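MamA (Candidatus Magnetobacterium bavaricum, PDB 3VTX) is a tetratricopeptide-repeat protein from a magnetotactic bacterium, built of stacked helical hairpins that probably serve as a scaffold for protein-protein contacts. Local coordinates at residues Asp13-Lys18 and Ala24-Lys29; Lys29-Leu32 and Asn37-Glu40. All coordinates share one frame; numbering follows the deposited sequence.

Contact 1 (Asp13-Lys18 and Ala24-Lys29); sequences DKKRTK and AIRAYK
Antiparallel packing of neighbouring helices, the hallmark of tetratricopeptide-repeat folds, brings 13-18 on helix 5-18 against 24-29 on helix 21-34. The two short segments run nearly antiparallel, their axes at 161° and 8.5 Å apart at closest approach. The small side chain of A24 is consistent with this close approach, K15 CA lying 5.0 Å from A24 CA. The A24 methyl group presses on the first helix, with CB 3.6 Å from R16 N and 3.8 Å from R16 CB, while K15 covers the A24 backbone from the other helix, its CB over A24 N.

Further along, Y28 reaches across to D13. With CG of Y28 beside its own backbone N (chi1 -66°), the ring extends to the neighbouring helix, and its hydroxyl donates a 2.6 Å hydrogen bond from Y28 OH to D13 OD1. That oxygen lies at the ring edge, in the ring plane, and is met on the anti side of the carboxylate, 16° out of its plane. The other oxygen, OD2, forms a salt bridge with K44 on helix 39-51, so D13 ties the tyrosine to a third helix. R16, extended from CG to NE, passes its CD by the Y28 hydroxyl and carries its guanidinium to a salt bridge with D51.

Away from the tyrosine, K15 and R26 bring two positive groups together, K15 NZ lying 4.3 Å from R26 NH2. R26 is paired with D22, which should ease the repulsion. A single water accepts from both side chains, 2.8 Å from K15 NZ and 3.0 Å from R26 NH1.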
loop_
_atom_site.group_PDB
_atom_site.type_symbol
_atom_site.label_atom_id
_atom_site.label_comp_id
_atom_site.label_asym_id
_atom_site.label_seq_id
_atom_site.Cartn_x
_atom_site.Cartn_y
_atom_site.Cartn_z
ATOM N N ASP A 13 1.642 -21.622 -5.261
ATOM C CA ASP A 13 2.742 -20.881 -4.680
ATOM C C ASP A 13 3.981 -20.979 -5.540
ATOM O O ASP A 13 4.710 -20.025 -5.705
ATOM C CB ASP A 13 3.037 -21.436 -3.290
ATOM C CG ASP A 13 2.001 -21.060 -2.294
ATOM O OD1 ASP A 13 1.241 -20.068 -2.511
ATOM O OD2 ASP A 13 1.961 -21.703 -1.226
ATOM N N LYS A 14 4.257 -22.180 -6.019
ATOM C CA LYS A 14 5.483 -22.453 -6.775
ATOM C C LYS A 14 5.382 -21.793 -8.178
ATOM O O LYS A 14 6.344 -21.298 -8.715
ATOM C CB LYS A 14 5.656 -23.956 -6.972
ATOM C CG LYS A 14 6.397 -24.697 -5.863
ATOM C CD LYS A 14 6.038 -26.184 -5.860
ATOM C CE LYS A 14 6.417 -26.909 -7.162
ATOM N NZ LYS A 14 6.658 -28.392 -6.860
ATOM N N LYS A 15 4.194 -21.839 -8.757
ATOM C CA LYS A 15 3.982 -21.098 -10.027
ATOM C C LYS A 15 4.117 -19.608 -9.875
ATOM O O LYS A 15 4.747 -18.966 -10.696
ATOM C CB LYS A 15 2.659 -21.525 -10.644
ATOM C CG LYS A 15 2.736 -22.893 -11.310
ATOM C CD LYS A 15 1.474 -23.327 -12.046
ATOM C CE LYS A 15 1.537 -24.764 -12.601
ATOM N NZ LYS A 15 0.373 -25.074 -13.523
ATOM N N ARG A 16 3.567 -19.032 -8.809
ATOM C CA ARG A 16 3.704 -17.656 -8.575
ATOM C C ARG A 16 5.232 -17.273 -8.451
ATOM O O ARG A 16 5.729 -16.317 -9.069
ATOM C CB ARG A 16 2.934 -17.286 -7.308
ATOM C CG ARG A 16 2.893 -15.787 -7.067
ATOM C CD ARG A 16 2.147 -15.490 -5.800
ATOM N NE ARG A 16 2.287 -14.095 -5.516
ATOM C CZ ARG A 16 2.206 -13.558 -4.322
ATOM N NH1 ARG A 16 2.404 -12.274 -4.211
ATOM N NH2 ARG A 16 2.007 -14.310 -3.243
ATOM N N THR A 17 5.963 -18.085 -7.706
ATOM C CA THR A 17 7.402 -17.771 -7.482
ATOM C C THR A 17 8.176 -17.703 -8.817
ATOM O O THR A 17 8.961 -16.767 -9.075
ATOM C CB THR A 17 7.972 -18.790 -6.496
ATOM O OG1 THR A 17 7.365 -18.527 -5.224
ATOM C CG2 THR A 17 9.493 -18.686 -6.395
ATOM N N LYS A 18 7.812 -18.619 -9.695
ATOM C CA LYS A 18 8.317 -18.771 -11.057
ATOM C C LYS A 18 7.816 -17.712 -12.070
ATOM O O LYS A 18 8.356 -17.594 -13.174
ATOM C CB LYS A 18 7.901 -20.203 -11.452
ATOM C CG LYS A 18 8.375 -20.808 -12.742
ATOM C CD LYS A 18 8.200 -22.329 -12.660
ATOM C CE LYS A 18 8.571 -23.010 -13.966
ATOM N NZ LYS A 18 8.927 -24.448 -13.753
ATOM N N ALA A 24 -0.639 -19.825 -11.452
ATOM C CA ALA A 24 -0.799 -19.620 -10.015
ATOM C C ALA A 24 -2.270 -19.334 -9.796
ATOM O O ALA A 24 -2.882 -19.892 -8.923
ATOM C CB ALA A 24 0.063 -18.482 -9.519
ATOM N N ILE A 25 -2.878 -18.403 -10.567
ATOM C CA ILE A 25 -4.295 -18.082 -10.432
ATOM C C ILE A 25 -5.214 -19.298 -10.658
ATOM O O ILE A 25 -6.173 -19.508 -9.929
ATOM C CB ILE A 25 -4.647 -16.988 -11.449
ATOM C CG1 ILE A 25 -4.059 -15.625 -10.940
ATOM C CG2 ILE A 25 -6.159 -16.819 -11.564
ATOM C CD1 ILE A 25 -3.934 -14.514 -11.990
ATOM N N ARG A 26 -4.901 -20.091 -11.673
ATOM C CA ARG A 26 -5.641 -21.328 -11.913
ATOM C C ARG A 26 -5.641 -22.253 -10.708
ATOM O O ARG A 26 -6.700 -22.772 -10.337
ATOM C CB ARG A 26 -5.174 -22.050 -13.177
ATOM C CG ARG A 26 -5.656 -21.343 -14.379
ATOM C CD ARG A 26 -5.344 -22.077 -15.708
ATOM N NE ARG A 26 -4.005 -21.784 -16.153
ATOM C CZ ARG A 26 -2.976 -22.601 -16.123
ATOM N NH1 ARG A 26 -1.820 -22.181 -16.609
ATOM N NH2 ARG A 26 -3.133 -23.823 -15.705
ATOM N N ALA A 27 -4.484 -22.461 -10.122
ATOM C CA ALA A 27 -4.379 -23.317 -8.976
ATOM C C ALA A 27 -5.161 -22.782 -7.742
ATOM O O ALA A 27 -5.913 -23.508 -7.100
ATOM C CB ALA A 27 -2.902 -23.554 -8.639
ATOM N N TYR A 28 -5.121 -21.457 -7.499
ATOM C CA TYR A 28 -5.797 -20.883 -6.369
ATOM C C TYR A 28 -7.286 -20.877 -6.562
ATOM O O TYR A 28 -8.073 -21.185 -5.608
ATOM C CB TYR A 28 -5.241 -19.472 -6.150
ATOM C CG TYR A 28 -3.775 -19.325 -5.713
ATOM C CD1 TYR A 28 -3.176 -20.183 -4.806
ATOM C CD2 TYR A 28 -3.017 -18.249 -6.141
ATOM C CE1 TYR A 28 -1.865 -20.035 -4.452
ATOM C CE2 TYR A 28 -1.724 -18.055 -5.711
ATOM C CZ TYR A 28 -1.163 -18.942 -4.848
ATOM O OH TYR A 28 0.105 -18.720 -4.442
ATOM N N LYS A 29 -7.721 -20.680 -7.818
ATOM C CA LYS A 29 -9.104 -20.753 -8.144
ATOM C C LYS A 29 -9.654 -22.184 -7.911
ATOM O O LYS A 29 -10.844 -22.334 -7.525
ATOM C CB LYS A 29 -9.425 -20.257 -9.519
ATOM C CG LYS A 29 -9.368 -18.717 -9.710
ATOM C CD LYS A 29 -9.661 -18.278 -11.093
ATOM C CE LYS A 29 -9.696 -16.793 -11.266
ATOM N NZ LYS A 29 -9.941 -16.473 -12.700
HETATM O O HOH W 1 0.823 -23.446 -15.783
#

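Contact 2 (Lys29-Leu32 and Asn37-Glu40); sequences KKVL and NNVE
The side-chain amide of N38 is the flat group here, and V31 lies over one of its faces: CG1 stands almost straight above the amide carbon, 4.3 Å from N38 CG, a loose methyl-on-amide contact. The two polar ends of the amide are engaged elsewhere. OD1 is hydrogen-bonded to the hydroxyl of T41, and ND2 to the carboxylate of D35 in the turn between the segments. Held at both ends, the amide has little freedom to rotate under the valine.

L32 comes in at the other part of the asparagine. Its side chain crosses that of N38 at about a right angle, and one methyl does the touching, with CD2 3.8 Å from the backbone oxygen N38 O and 4.2 Å from N38 CB.

N38 is the N-cap of helix 39-51, where its side chain caps a backbone N just beyond E40. The contact therefore joins the last turns of helix 21-34 to the start of the next helix in the tetratricopeptide-repeat array, across a short turn. No hydrogen bond links the two segments directly, and the 121 Å² they bury is mostly aliphatic against amide and peptide.

The first bond of N38 points toward helix 21-34, and a chi1 of -169° sets the amide beside its carbonyl carbon. V31 also touches T41 and, on helix 5-18, Y8, while L32 continues down helix 39-51 along T41, L42 and L45.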
loop_
_atom_site.group_PDB
_atom_site.type_symbol
_atom_site.label_atom_id
_atom_site.label_comp_id
_atom_site.label_asym_id
_atom_site.label_seq_id
_atom_site.Cartn_x
_atom_site.Cartn_y
_atom_site.Cartn_z
ATOM N N LYS A 29 -7.721 -20.680 -7.818
ATOM C CA LYS A 29 -9.104 -20.753 -8.144
ATOM C C LYS A 29 -9.654 -22.184 -7.911
ATOM O O LYS A 29 -10.844 -22.334 -7.525
ATOM C CB LYS A 29 -9.425 -20.257 -9.519
ATOM C CG LYS A 29 -9.368 -18.717 -9.710
ATOM C CD LYS A 29 -9.661 -18.278 -11.093
ATOM C CE LYS A 29 -9.696 -16.793 -11.266
ATOM N NZ LYS A 29 -9.941 -16.473 -12.700
ATOM N N LYS A 30 -8.821 -23.177 -8.207
ATOM C CA LYS A 30 -9.212 -24.593 -8.037
ATOM C C LYS A 30 -9.400 -24.845 -6.507
ATOM O O LYS A 30 -10.428 -25.412 -6.113
ATOM C CB LYS A 30 -8.176 -25.489 -8.633
ATOM C CG LYS A 30 -8.557 -27.039 -8.472
ATOM C CD LYS A 30 -8.045 -27.918 -9.597
ATOM C CE LYS A 30 -8.775 -29.311 -9.605
ATOM N NZ LYS A 30 -10.278 -29.083 -9.643
ATOM N N VAL A 31 -8.485 -24.338 -5.691
ATOM C CA VAL A 31 -8.630 -24.401 -4.223
ATOM C C VAL A 31 -9.979 -23.839 -3.796
ATOM O O VAL A 31 -10.721 -24.451 -3.000
ATOM C CB VAL A 31 -7.520 -23.717 -3.507
ATOM C CG1 VAL A 31 -7.824 -23.636 -1.963
ATOM C CG2 VAL A 31 -6.208 -24.349 -3.751
ATOM N N LEU A 32 -10.321 -22.655 -4.334
ATOM C CA LEU A 32 -11.482 -21.899 -3.930
ATOM C C LEU A 32 -12.782 -22.467 -4.458
ATOM O O LEU A 32 -13.832 -22.194 -3.881
ATOM C CB LEU A 32 -11.322 -20.418 -4.330
ATOM C CG LEU A 32 -10.223 -19.693 -3.560
ATOM C CD1 LEU A 32 -9.905 -18.254 -4.164
ATOM C CD2 LEU A 32 -10.578 -19.504 -2.027
ATOM N N ASN A 37 -14.072 -20.599 1.359
ATOM C CA ASN A 37 -13.793 -19.756 2.490
ATOM C C ASN A 37 -12.352 -19.861 3.000
ATOM O O ASN A 37 -12.061 -19.450 4.110
ATOM C CB ASN A 37 -14.820 -19.990 3.595
ATOM C CG ASN A 37 -16.242 -19.707 3.116
ATOM O OD1 ASN A 37 -17.153 -20.510 3.373
ATOM N ND2 ASN A 37 -16.441 -18.601 2.389
ATOM N N ASN A 38 -11.456 -20.387 2.155
ATOM C CA ASN A 38 -10.054 -20.526 2.503
ATOM C C ASN A 38 -9.431 -19.121 2.461
ATOM O O ASN A 38 -9.079 -18.630 1.375
ATOM C CB ASN A 38 -9.378 -21.425 1.476
ATOM C CG ASN A 38 -7.996 -21.853 1.899
ATOM O OD1 ASN A 38 -7.005 -21.089 1.886
ATOM N ND2 ASN A 38 -7.920 -23.109 2.326
ATOM N N VAL A 39 -9.299 -18.496 3.618
ATOM C CA VAL A 39 -8.776 -17.130 3.681
ATOM C C VAL A 39 -7.334 -17.055 3.224
ATOM O O VAL A 39 -6.958 -16.069 2.576
ATOM C CB VAL A 39 -8.979 -16.466 5.077
ATOM C CG1 VAL A 39 -10.494 -16.248 5.337
ATOM C CG2 VAL A 39 -8.329 -17.274 6.159
ATOM N N GLU A 40 -6.521 -18.085 3.481
ATOM C CA GLU A 40 -5.101 -18.021 3.109
ATOM C C GLU A 40 -4.980 -17.906 1.555
ATOM O O GLU A 40 -4.155 -17.101 1.017
ATOM C CB GLU A 40 -4.386 -19.287 3.524
ATOM C CG GLU A 40 -2.968 -19.321 3.156
ATOM C CD GLU A 40 -2.141 -20.398 3.835
ATOM O OE1 GLU A 40 -2.749 -21.332 4.401
ATOM O OE2 GLU A 40 -0.887 -20.277 3.776
#

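Contacts 1 and 2 follow each other along helix 21-34, sharing K29, and their centres are 12 Å apart. Contact 1 pairs that helix with the one before it, and contact 2 carries it into the one after; helix 21-34 thus takes part in both, while helices 5-18 and 39-51 also meet each other directly. The two differ in kind: contact 1 is a helix-to-helix face burying 281 Å², whereas contact 2 is a smaller meeting around a turn. Helix 39-51, whose start forms one side of contact 2, also reaches contact 1, where its K44 pairs with D13 and its D51 with R16. Both lie toward the N-terminal end, 22 and 23 Å from the chain's centre.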